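Local coordinates for protein esterase (Staphylococcus aureus subsp. aureus USA300_TCH1516, PDB 3D7R) that probably hydrolyses ester bonds as a putative esterase of the alpha/beta hydrolase fold, although its natural substrate is not established, at residues Y197-I202 against V296-I301; I202-L207 against H270-L275; T252-P257 against L281-Y286; P258-G263 against Y286-D291. All coordinates share one frame; numbering follows the deposited sequence.

Contact 1. Residues Y197-I202 against V296-I301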
# COMPACT_ATOMS: atom_id res chain seq x y z
N TYR A 197 -5.56 1.67 -7.08
CA TYR A 197 -4.17 2.05 -7.40
C TYR A 197 -3.22 1.22 -6.55
O TYR A 197 -3.40 1.12 -5.34
CB TYR A 197 -3.93 3.55 -7.16
CG TYR A 197 -4.41 4.40 -8.31
CD1 TYR A 197 -3.52 4.91 -9.27
CD2 TYR A 197 -5.77 4.69 -8.45
CE1 TYR A 197 -3.99 5.67 -10.36
CE2 TYR A 197 -6.25 5.46 -9.52
CZ TYR A 197 -5.35 5.95 -10.46
OH TYR A 197 -5.84 6.68 -11.51
N LEU A 198 -2.22 0.61 -7.20
CA LEU A 198 -1.25 -0.24 -6.51
C LEU A 198 0.14 0.28 -6.76
O LEU A 198 0.56 0.38 -7.92
CB LEU A 198 -1.37 -1.69 -7.00
CG LEU A 198 -2.74 -2.39 -6.93
CD1 LEU A 198 -2.62 -3.86 -7.40
CD2 LEU A 198 -3.32 -2.34 -5.51
N ILE A 199 0.86 0.64 -5.70
CA ILE A 199 2.24 1.12 -5.84
C ILE A 199 3.21 0.08 -5.26
O ILE A 199 3.21 -0.19 -4.05
CB ILE A 199 2.47 2.52 -5.16
CG1 ILE A 199 1.51 3.58 -5.73
CG2 ILE A 199 3.95 2.96 -5.27
CD1 ILE A 199 1.30 4.80 -4.81
N SER A 200 4.03 -0.52 -6.12
CA SER A 200 4.95 -1.58 -5.69
C SER A 200 4.26 -2.61 -4.76
O SER A 200 4.79 -2.89 -3.66
CB SER A 200 6.17 -0.98 -4.97
OG SER A 200 6.98 -0.27 -5.87
N PRO A 201 3.11 -3.17 -5.19
CA PRO A 201 2.38 -4.07 -4.29
C PRO A 201 3.19 -5.34 -4.07
O PRO A 201 3.84 -5.82 -5.00
CB PRO A 201 1.09 -4.41 -5.08
CG PRO A 201 1.42 -4.19 -6.52
CD PRO A 201 2.46 -3.05 -6.52
N ILE A 202 3.16 -5.87 -2.85
CA ILE A 202 3.77 -7.17 -2.58
C ILE A 202 2.67 -8.21 -2.79
O ILE A 202 1.98 -8.63 -1.85
CB ILE A 202 4.38 -7.22 -1.14
CG1 ILE A 202 5.47 -6.16 -0.96
CG2 ILE A 202 4.96 -8.61 -0.84
CD1 ILE A 202 5.85 -5.96 0.54
N VAL A 296 13.50 1.54 -7.75
CA VAL A 296 13.54 0.67 -6.59
C VAL A 296 12.14 0.45 -5.99
O VAL A 296 11.17 1.10 -6.40
CB VAL A 296 14.51 1.22 -5.49
CG1 VAL A 296 15.93 1.44 -6.08
CG2 VAL A 296 13.99 2.52 -4.84
N HIS A 297 12.05 -0.47 -5.03
CA HIS A 297 10.79 -0.72 -4.32
C HIS A 297 10.22 0.56 -3.73
O HIS A 297 10.93 1.28 -3.03
CB HIS A 297 11.00 -1.73 -3.18
CG HIS A 297 9.74 -2.04 -2.43
ND1 HIS A 297 8.66 -2.67 -3.02
CD2 HIS A 297 9.38 -1.79 -1.15
CE1 HIS A 297 7.69 -2.79 -2.13
NE2 HIS A 297 8.10 -2.27 -0.99
N ASP A 298 8.95 0.85 -4.04
CA ASP A 298 8.22 1.93 -3.37
C ASP A 298 8.79 3.27 -3.80
O ASP A 298 8.71 4.27 -3.04
CB ASP A 298 8.37 1.77 -1.84
CG ASP A 298 7.12 2.18 -1.05
OD1 ASP A 298 6.02 2.25 -1.62
OD2 ASP A 298 7.25 2.39 0.17
N PHE A 299 9.34 3.32 -5.01
CA PHE A 299 10.13 4.49 -5.43
C PHE A 299 9.45 5.87 -5.27
O PHE A 299 10.15 6.82 -4.96
CB PHE A 299 10.73 4.32 -6.84
CG PHE A 299 9.75 4.51 -7.96
CD1 PHE A 299 9.49 5.79 -8.47
CD2 PHE A 299 9.09 3.42 -8.51
CE1 PHE A 299 8.57 5.99 -9.52
CE2 PHE A 299 8.17 3.58 -9.56
CZ PHE A 299 7.90 4.87 -10.06
N PRO A 300 8.11 5.97 -5.47
CA PRO A 300 7.47 7.29 -5.37
C PRO A 300 7.58 7.99 -4.00
O PRO A 300 7.25 9.17 -3.92
CB PRO A 300 6.00 6.98 -5.69
CG PRO A 300 6.09 5.75 -6.61
CD PRO A 300 7.12 4.94 -5.86
N ILE A 301 8.00 7.27 -2.95
CA ILE A 301 8.21 7.90 -1.63
C ILE A 301 9.46 8.76 -1.60
O ILE A 301 9.62 9.63 -0.72
CB ILE A 301 8.25 6.87 -0.47
CG1 ILE A 301 9.48 5.96 -0.59
CG2 ILE A 301 6.94 6.07 -0.44
CD1 ILE A 301 9.87 5.22 0.70
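Ser200 meets the turn 296-299 where the chain leaves strand 195-199, so the contact lies at the C-terminal ends of the parallel strands of an alpha/beta hydrolase fold, where enzymes of this family place their catalytic loops. The polar part is small and specific. The amide N of Asp298 donates to Ser200 OG at 2.9 Å, with 156° at the hydrogen; OG sits beside its own backbone N, anti to the carbonyl carbon (chi1 -69°), and from there faces the turn. A serine suits the place because its short hydroxyl serves two partners: OG is also hydrogen-bonded to Glu267 OE2. The other oxygen of that carboxylate, OE1, is bonded to His297 ND1, so Glu267 ties the two segments together from outside. Val296 to Phe299 form a type II turn, with Asp298 at positive phi.

The apolar part is a single pair. Ile199 sends its CG2 branch against CG and CD of Pro300, 3.8 Å from CG, the two side chains running past each other in opposite directions.

The imidazole makes a separate contact: the His297 ring approaches Ser200 obliquely, its CE1 lying 3.3 Å from Ser200 O.

Contact 2. Residues I202-L207 against H270-L275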
# COMPACT_ATOMS: atom_id res chain seq x y z
N ILE A 202 3.16 -5.87 -2.85
CA ILE A 202 3.77 -7.17 -2.58
C ILE A 202 2.67 -8.21 -2.79
O ILE A 202 1.98 -8.63 -1.85
CB ILE A 202 4.38 -7.22 -1.14
CG1 ILE A 202 5.47 -6.16 -0.96
CG2 ILE A 202 4.96 -8.61 -0.84
CD1 ILE A 202 5.85 -5.96 0.54
N LEU A 203 2.47 -8.60 -4.05
CA LEU A 203 1.34 -9.44 -4.45
C LEU A 203 1.37 -10.88 -3.93
O LEU A 203 0.31 -11.50 -3.76
CB LEU A 203 1.19 -9.40 -5.97
CG LEU A 203 0.86 -7.98 -6.47
CD1 LEU A 203 1.08 -7.82 -7.96
CD2 LEU A 203 -0.57 -7.58 -6.09
N ASP A 204 2.57 -11.40 -3.69
CA ASP A 204 2.74 -12.75 -3.19
C ASP A 204 3.68 -12.63 -1.99
O ASP A 204 4.85 -12.30 -2.16
CB ASP A 204 3.35 -13.63 -4.31
CG ASP A 204 3.66 -15.06 -3.87
OD1 ASP A 204 3.47 -15.42 -2.69
OD2 ASP A 204 4.13 -15.83 -4.74
N ALA A 205 3.16 -12.87 -0.78
CA ALA A 205 3.94 -12.68 0.45
C ALA A 205 5.07 -13.70 0.64
O ALA A 205 5.95 -13.51 1.48
CB ALA A 205 3.03 -12.68 1.68
N THR A 206 5.04 -14.80 -0.11
CA THR A 206 6.09 -15.82 -0.01
C THR A 206 7.36 -15.39 -0.73
O THR A 206 8.46 -15.84 -0.37
CB THR A 206 5.68 -17.17 -0.62
OG1 THR A 206 5.48 -17.00 -2.03
CG2 THR A 206 4.39 -17.69 0.01
N LEU A 207 7.20 -14.52 -1.74
CA LEU A 207 8.30 -14.07 -2.60
C LEU A 207 9.14 -15.25 -3.11
O LEU A 207 10.37 -15.21 -3.13
CB LEU A 207 9.18 -13.01 -1.89
CG LEU A 207 8.60 -11.59 -1.78
CD1 LEU A 207 9.31 -10.78 -0.70
CD2 LEU A 207 8.64 -10.83 -3.13
N HIS A 270 8.83 -7.59 -8.86
CA HIS A 270 8.57 -7.29 -10.27
C HIS A 270 8.02 -8.48 -11.07
O HIS A 270 7.05 -8.30 -11.82
CB HIS A 270 9.77 -6.59 -10.95
CG HIS A 270 9.49 -6.18 -12.37
ND1 HIS A 270 9.72 -7.02 -13.44
CD2 HIS A 270 8.99 -5.04 -12.89
CE1 HIS A 270 9.38 -6.41 -14.56
NE2 HIS A 270 8.93 -5.20 -14.25
N PRO A 271 8.62 -9.69 -10.95
CA PRO A 271 7.97 -10.85 -11.59
C PRO A 271 6.50 -11.05 -11.21
O PRO A 271 5.69 -11.33 -12.10
CB PRO A 271 8.80 -12.03 -11.11
CG PRO A 271 10.18 -11.45 -10.96
CD PRO A 271 9.91 -10.09 -10.34
N ASP A 272 6.16 -10.90 -9.93
CA ASP A 272 4.76 -10.98 -9.48
C ASP A 272 3.86 -9.91 -10.08
O ASP A 272 2.71 -10.18 -10.42
CB ASP A 272 4.66 -11.01 -7.95
CG ASP A 272 5.20 -12.33 -7.37
OD1 ASP A 272 4.90 -13.40 -7.99
OD2 ASP A 272 5.93 -12.30 -6.34
N MSE A 273 4.37 -8.69 -10.22
CA MSE A 273 3.58 -7.64 -10.88
C MSE A 273 3.32 -7.97 -12.34
O MSE A 273 2.21 -7.76 -12.84
CB MSE A 273 4.24 -6.25 -10.74
CG MSE A 273 4.32 -5.77 -9.29
SE MSE A 273 5.02 -3.95 -9.26
CE MSE A 273 6.91 -4.31 -9.53
N LYS A 274 4.34 -8.49 -13.04
CA LYS A 274 4.16 -8.88 -14.44
C LYS A 274 3.19 -10.05 -14.56
O LYS A 274 2.37 -10.10 -15.48
CB LYS A 274 5.50 -9.23 -15.11
CG LYS A 274 6.48 -8.04 -15.29
CD LYS A 274 5.95 -6.98 -16.27
CE LYS A 274 6.42 -7.25 -17.68
NZ LYS A 274 5.78 -6.28 -18.62
N LEU A 275 3.29 -11.01 -13.62
CA LEU A 275 2.35 -12.14 -13.58
C LEU A 275 0.91 -11.69 -13.32
O LEU A 275 -0.03 -12.10 -14.01
CB LEU A 275 2.79 -13.16 -12.53
CG LEU A 275 1.87 -14.38 -12.33
CD1 LEU A 275 1.60 -15.13 -13.66
CD2 LEU A 275 2.49 -15.32 -11.30
O HOH W 1 5.39 -10.38 -4.32
O HOH W 2 6.59 -14.52 -5.17
O HOH W 3 3.76 -15.77 -7.42
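Two carboxylates come close together here with water bridging them: Asp204 OD2 and Asp272 OD1 stand 4.1 Å apart, and the segments share no direct hydrogen bond. Water 3 donates to both of these oxygens, at 2.7 Å from Asp272 OD1. Water 2 donates to Asp272 OD2 and, weakly, to Asp204 OD2, while water 1 accepts from Asp204 N and donates to Asp272 OD2 at 2.8 Å. The waters' protons probably screen the two negative charges, and Asn209 ND2, which donates to Asp272 OD1, may help. The carboxylate planes are turned 50° from each other, and Asp272 OD2 comes within 3.5 Å of Asp204 CB, so one acid lies against the methylene of the other.

Asp204 divides its oxygens between two tasks. Its CG is anti to the backbone N (chi1 176°), which carries the carboxylate out from the backbone; OD2 meets the waters, and OD1 accepts from Thr206 N and, at 2.6 Å, from Thr206 OG1. Both donors reach it from one face of the carboxylate plane, and the bond from Thr206 N closes an Asx turn; aspartate followed two places on by threonine supplies both partners.

Leu203 provides the dry side of the contact. Its CD1 methyl rests 3.8 Å from both Asp272 O and Met273 CA, and 4.1 Å from CG of the selenomethionine Met273, a branched tip fitted to the helix surface. The arrangement packs the first turns of helix 270-282 against the loop after strand 195-199, an Asx turn overlapping a type I turn, both starting at Asp204, beside a crossover helix of the alpha/beta hydrolase fold.

Contact 3. Residues T252-P257 against L281-Y286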
# COMPACT_ATOMS: atom_id res chain seq x y z
N THR A 252 -9.63 -13.06 -6.19
CA THR A 252 -10.57 -12.83 -7.27
C THR A 252 -10.08 -11.73 -8.22
O THR A 252 -9.60 -10.67 -7.78
CB THR A 252 -11.98 -12.51 -6.72
OG1 THR A 252 -12.40 -13.57 -5.87
CG2 THR A 252 -13.01 -12.37 -7.83
N ILE A 253 -10.21 -11.99 -9.52
CA ILE A 253 -9.77 -11.07 -10.59
C ILE A 253 -10.99 -10.55 -11.35
O ILE A 253 -11.14 -9.34 -11.58
CB ILE A 253 -8.80 -11.83 -11.58
CG1 ILE A 253 -7.47 -12.20 -10.91
CG2 ILE A 253 -8.55 -11.04 -12.85
CD1 ILE A 253 -6.78 -11.05 -10.20
N GLU A 254 -11.84 -11.48 -11.77
CA GLU A 254 -13.07 -11.17 -12.52
C GLU A 254 -14.01 -10.27 -11.73
O GLU A 254 -14.43 -10.63 -10.62
CB GLU A 254 -13.78 -12.46 -12.95
CG GLU A 254 -12.87 -13.38 -13.78
CD GLU A 254 -13.58 -14.65 -14.29
OE1 GLU A 254 -14.74 -14.87 -13.93
OE2 GLU A 254 -12.97 -15.42 -15.06
N GLY A 255 -14.33 -9.10 -12.30
CA GLY A 255 -15.21 -8.13 -11.67
C GLY A 255 -14.53 -6.95 -10.96
O GLY A 255 -15.19 -6.06 -10.46
N LEU A 256 -13.20 -6.96 -10.91
CA LEU A 256 -12.46 -5.87 -10.28
C LEU A 256 -12.72 -4.53 -11.00
O LEU A 256 -13.00 -4.51 -12.20
CB LEU A 256 -10.95 -6.17 -10.26
CG LEU A 256 -10.45 -7.17 -9.20
CD1 LEU A 256 -8.98 -7.49 -9.39
CD2 LEU A 256 -10.68 -6.58 -7.80
N PRO A 257 -12.62 -3.41 -10.26
CA PRO A 257 -12.65 -2.11 -10.93
C PRO A 257 -11.32 -1.92 -11.68
O PRO A 257 -10.39 -2.71 -11.47
CB PRO A 257 -12.77 -1.12 -9.76
CG PRO A 257 -12.06 -1.80 -8.65
CD PRO A 257 -12.44 -3.27 -8.80
N LEU A 281 -5.07 -9.27 -17.83
CA LEU A 281 -5.24 -9.23 -19.28
C LEU A 281 -6.04 -10.44 -19.77
O LEU A 281 -7.02 -10.29 -20.51
CB LEU A 281 -3.86 -9.16 -19.95
CG LEU A 281 -3.16 -7.81 -19.75
CD1 LEU A 281 -1.72 -7.91 -20.26
CD2 LEU A 281 -3.92 -6.67 -20.44
N GLN A 282 -5.63 -11.63 -19.32
CA GLN A 282 -6.32 -12.89 -19.66
C GLN A 282 -7.79 -12.87 -19.28
O GLN A 282 -8.62 -13.43 -20.00
CB GLN A 282 -5.64 -14.05 -18.97
CG GLN A 282 -6.19 -15.43 -19.36
CD GLN A 282 -5.47 -16.54 -18.64
OE1 GLN A 282 -5.37 -16.53 -17.42
NE2 GLN A 282 -4.94 -17.50 -19.41
N HIS A 283 -8.11 -12.25 -18.16
CA HIS A 283 -9.49 -12.17 -17.71
C HIS A 283 -10.21 -10.92 -18.19
O HIS A 283 -11.29 -10.61 -17.69
CB HIS A 283 -9.58 -12.32 -16.18
CG HIS A 283 -9.30 -13.72 -15.73
ND1 HIS A 283 -10.28 -14.68 -15.63
CD2 HIS A 283 -8.13 -14.34 -15.42
CE1 HIS A 283 -9.74 -15.82 -15.25
NE2 HIS A 283 -8.43 -15.64 -15.13
N HIS A 284 -9.63 -10.24 -19.17
CA HIS A 284 -10.19 -9.01 -19.76
C HIS A 284 -10.55 -7.96 -18.70
O HIS A 284 -11.62 -7.35 -18.74
CB HIS A 284 -11.41 -9.31 -20.63
CG HIS A 284 -11.17 -10.40 -21.63
ND1 HIS A 284 -10.47 -10.20 -22.80
CD2 HIS A 284 -11.53 -11.71 -21.63
CE1 HIS A 284 -10.42 -11.33 -23.48
NE2 HIS A 284 -11.05 -12.26 -22.79
N GLN A 285 -9.64 -7.77 -17.75
CA GLN A 285 -9.81 -6.77 -16.72
C GLN A 285 -8.85 -5.62 -17.04
O GLN A 285 -7.65 -5.84 -17.27
CB GLN A 285 -9.50 -7.34 -15.33
CG GLN A 285 -10.57 -8.29 -14.73
CD GLN A 285 -11.91 -7.61 -14.42
OE1 GLN A 285 -12.95 -8.20 -14.67
NE2 GLN A 285 -11.88 -6.40 -13.87
N TYR A 286 -9.39 -4.41 -17.08
CA TYR A 286 -8.59 -3.21 -17.30
C TYR A 286 -7.42 -3.07 -16.33
O TYR A 286 -7.61 -3.02 -15.11
CB TYR A 286 -9.48 -1.96 -17.20
CG TYR A 286 -8.80 -0.73 -17.76
CD1 TYR A 286 -8.99 -0.38 -19.09
CD2 TYR A 286 -7.96 0.06 -16.97
CE1 TYR A 286 -8.36 0.75 -19.63
CE2 TYR A 286 -7.32 1.18 -17.50
CZ TYR A 286 -7.54 1.51 -18.84
OH TYR A 286 -6.93 2.61 -19.39
O HOH W 4 -9.98 -4.18 -13.80
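Gln285, Glu254 and His283 join two surface connections of the alpha/beta hydrolase fold: the type II turn 253-256 that leads into strand 259-264, and the Schellman motif that ends helix 270-282, with His284 as its positive-phi residue. Gln285 points its side chain at the turn, and a bend at chi2 lays the amide along the turn's backbone. Its OE1 accepts from Gly255 N at 2.9 Å; the bond is nearly straight at the hydrogen (167°), but the donor stands well above the carbonyl plane. NE2 gives a weak bond to Leu256 O. Glutamine suits this buried place because one amide offers both an acceptor for the N-H of Gly255 and a donor for the carbonyl of Leu256. Glycine suits position 255 of the turn, since the backbone there has positive phi and a CB would be pressed against the carbonyl O of Glu254.

Glu254 and His283 meet beside it, their side chains slanting across each other with carboxylate and ring planes 54° apart. His283 ND1 donates to Glu254 OE2 at 2.8 Å, and OE2 accepts through its anti lone pair; the oxygen lies close to the ring plane, although the angle at the hydrogen is only 133°. This bond joins the turn to the first residue past the helix.

Ile253 packs against both partners. It crosses His283 at about a right angle, its CG2 branch 3.7 Å from His283 CB and 3.9 Å from Gln285 CG, while the rest of its side chain turns to Phe276 and Met280 of the helix. Water 4, close to Pro257 O and Tyr286 O, accepts from Gln285 NE2 at 2.9 Å.

Contact 4. Residues P258-G263 against Y286-D291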
# COMPACT_ATOMS: atom_id res chain seq x y z
N PRO A 258 -11.23 -0.89 -12.55
CA PRO A 258 -9.97 -0.61 -13.24
C PRO A 258 -8.79 -0.50 -12.26
O PRO A 258 -8.92 0.16 -11.23
CB PRO A 258 -10.22 0.75 -13.91
CG PRO A 258 -11.70 0.76 -14.16
CD PRO A 258 -12.30 0.05 -12.97
N VAL A 259 -7.68 -1.14 -12.60
CA VAL A 259 -6.47 -1.16 -11.73
C VAL A 259 -5.32 -0.41 -12.42
O VAL A 259 -5.14 -0.52 -13.65
CB VAL A 259 -6.05 -2.63 -11.33
CG1 VAL A 259 -4.76 -2.65 -10.47
CG2 VAL A 259 -7.17 -3.34 -10.56
N TYR A 260 -4.60 0.39 -11.63
CA TYR A 260 -3.49 1.21 -12.12
C TYR A 260 -2.35 0.86 -11.23
O TYR A 260 -2.46 1.02 -10.02
CB TYR A 260 -3.81 2.71 -12.00
CG TYR A 260 -5.06 3.06 -12.76
CD1 TYR A 260 -4.97 3.66 -14.01
CD2 TYR A 260 -6.33 2.75 -12.25
CE1 TYR A 260 -6.12 3.95 -14.75
CE2 TYR A 260 -7.50 3.06 -12.99
CZ TYR A 260 -7.37 3.66 -14.23
OH TYR A 260 -8.48 3.97 -14.99
N MSE A 261 -1.28 0.33 -11.80
CA MSE A 261 -0.18 -0.20 -10.98
C MSE A 261 1.12 0.49 -11.35
O MSE A 261 1.38 0.75 -12.55
CB MSE A 261 -0.06 -1.72 -11.16
CG MSE A 261 1.06 -2.38 -10.34
SE MSE A 261 0.82 -4.30 -10.34
CE MSE A 261 1.11 -4.69 -12.24
N PHE A 262 1.93 0.76 -10.33
CA PHE A 262 3.23 1.42 -10.49
C PHE A 262 4.27 0.54 -9.82
O PHE A 262 4.06 0.03 -8.72
CB PHE A 262 3.23 2.81 -9.82
CG PHE A 262 2.29 3.77 -10.47
CD1 PHE A 262 2.77 4.68 -11.41
CD2 PHE A 262 0.92 3.72 -10.20
CE1 PHE A 262 1.90 5.56 -12.06
CE2 PHE A 262 0.04 4.60 -10.83
CZ PHE A 262 0.53 5.51 -11.78
N GLY A 263 5.40 0.35 -10.49
CA GLY A 263 6.47 -0.43 -9.90
C GLY A 263 7.77 -0.20 -10.61
O GLY A 263 7.80 0.46 -11.64
N TYR A 286 -9.39 -4.41 -17.08
CA TYR A 286 -8.59 -3.21 -17.30
C TYR A 286 -7.42 -3.07 -16.33
O TYR A 286 -7.61 -3.02 -15.11
CB TYR A 286 -9.48 -1.96 -17.20
CG TYR A 286 -8.80 -0.73 -17.76
CD1 TYR A 286 -8.99 -0.38 -19.09
CD2 TYR A 286 -7.96 0.06 -16.97
CE1 TYR A 286 -8.36 0.75 -19.63
CE2 TYR A 286 -7.32 1.18 -17.50
CZ TYR A 286 -7.54 1.51 -18.84
OH TYR A 286 -6.93 2.61 -19.39
N ILE A 287 -6.20 -2.99 -16.87
CA ILE A 287 -5.02 -2.72 -16.05
C ILE A 287 -4.05 -1.79 -16.80
O ILE A 287 -3.78 -2.01 -17.99
CB ILE A 287 -4.34 -4.03 -15.56
CG1 ILE A 287 -3.02 -3.71 -14.82
CG2 ILE A 287 -4.11 -4.99 -16.75
CD1 ILE A 287 -2.95 -4.25 -13.39
N GLU A 288 -3.58 -0.74 -16.13
CA GLU A 288 -2.46 0.05 -16.65
C GLU A 288 -1.28 -0.24 -15.75
O GLU A 288 -1.39 -0.08 -14.54
CB GLU A 288 -2.77 1.56 -16.64
CG GLU A 288 -3.59 2.06 -17.82
CD GLU A 288 -4.11 3.48 -17.64
OE1 GLU A 288 -3.48 4.29 -16.91
OE2 GLU A 288 -5.16 3.78 -18.22
N PHE A 289 -0.17 -0.70 -16.32
CA PHE A 289 1.02 -0.91 -15.53
C PHE A 289 2.08 0.11 -15.99
O PHE A 289 2.51 0.11 -17.15
CB PHE A 289 1.49 -2.37 -15.65
CG PHE A 289 2.70 -2.73 -14.83
CD1 PHE A 289 3.10 -1.96 -13.73
CD2 PHE A 289 3.44 -3.87 -15.14
CE1 PHE A 289 4.22 -2.29 -12.97
CE2 PHE A 289 4.57 -4.23 -14.38
CZ PHE A 289 4.96 -3.44 -13.30
N TYR A 290 2.44 1.00 -15.09
CA TYR A 290 3.51 1.95 -15.33
C TYR A 290 4.77 1.34 -14.72
O TYR A 290 4.94 1.33 -13.51
CB TYR A 290 3.17 3.30 -14.71
CG TYR A 290 1.93 3.97 -15.28
CD1 TYR A 290 2.02 4.85 -16.37
CD2 TYR A 290 0.66 3.71 -14.75
CE1 TYR A 290 0.89 5.49 -16.89
CE2 TYR A 290 -0.49 4.34 -15.28
CZ TYR A 290 -0.35 5.23 -16.35
OH TYR A 290 -1.45 5.85 -16.88
N ASP A 291 5.62 0.80 -15.57
CA ASP A 291 6.77 -0.01 -15.14
C ASP A 291 8.04 0.80 -15.37
O ASP A 291 8.37 1.13 -16.51
CB ASP A 291 6.81 -1.30 -15.96
CG ASP A 291 7.81 -2.32 -15.43
OD1 ASP A 291 8.54 -2.03 -14.44
OD2 ASP A 291 7.85 -3.44 -15.99
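Val259 to Gly263 and Ile287 to Asp291 run parallel in register, axes 4.7 Å apart and 13° from parallel, as the two strands of a beta-alpha-beta crossover through helix 270-282. Five backbone hydrogen bonds alternate between them, from Val259 N to Tyr286 O at one end to Gly263 N to Tyr290 O at the other.

On one face, the Phe262 and Tyr290 rings lie side by side, nearly parallel (7°) but displaced, with little overlap; Phe262 CZ is 3.5 Å from Tyr290 CD2. Nearer the start of the strands, Glu288 lies beside Tyr260, its OE1 at the ring edge, 3.3 Å from CD1, and the carboxylate almost perpendicular to the ring. Tyr290 OH donates to Glu288 OE1 and so helps to hold the acid on this outermost strand. Tyr260 OH instead bonds Glu320.

The opposite face, towards helix 270-282, is more aliphatic. Val259 CG1 touches Ile287 CD1 at 3.8 Å, beta-branched chains suited to a strand that pack against Met280 of the helix. Selenomethionine Met261 makes a Met-aromatic contact: a bend at chi3 (65°) brings its CE methyl over the centre of the Phe289 ring, 3.6 Å from the centroid in a CH-pi contact.

Contact 1 is the most deeply buried, its centre about 7 Å from the centre of the chain, and contact 3 the most peripheral, its centre about 20 Å out; the centres of contacts 2 and 4 lie between, each about 14 Å away. Contact 4 is sheet pairing, rich in backbone bonds and aromatic rings, and its strand 259-264 is also bonded to strand 195-199, whose end forms part of contact 1. Helix 270-282 passes from contact 2 at its start to contact 3 at its end, the first relying on water between acids, the second on direct side-chain bonds to a turn. Selenomethionine Met273 touches Pro201, and His270 bonds Asp291, joining contact 2 to contacts 1 and 4.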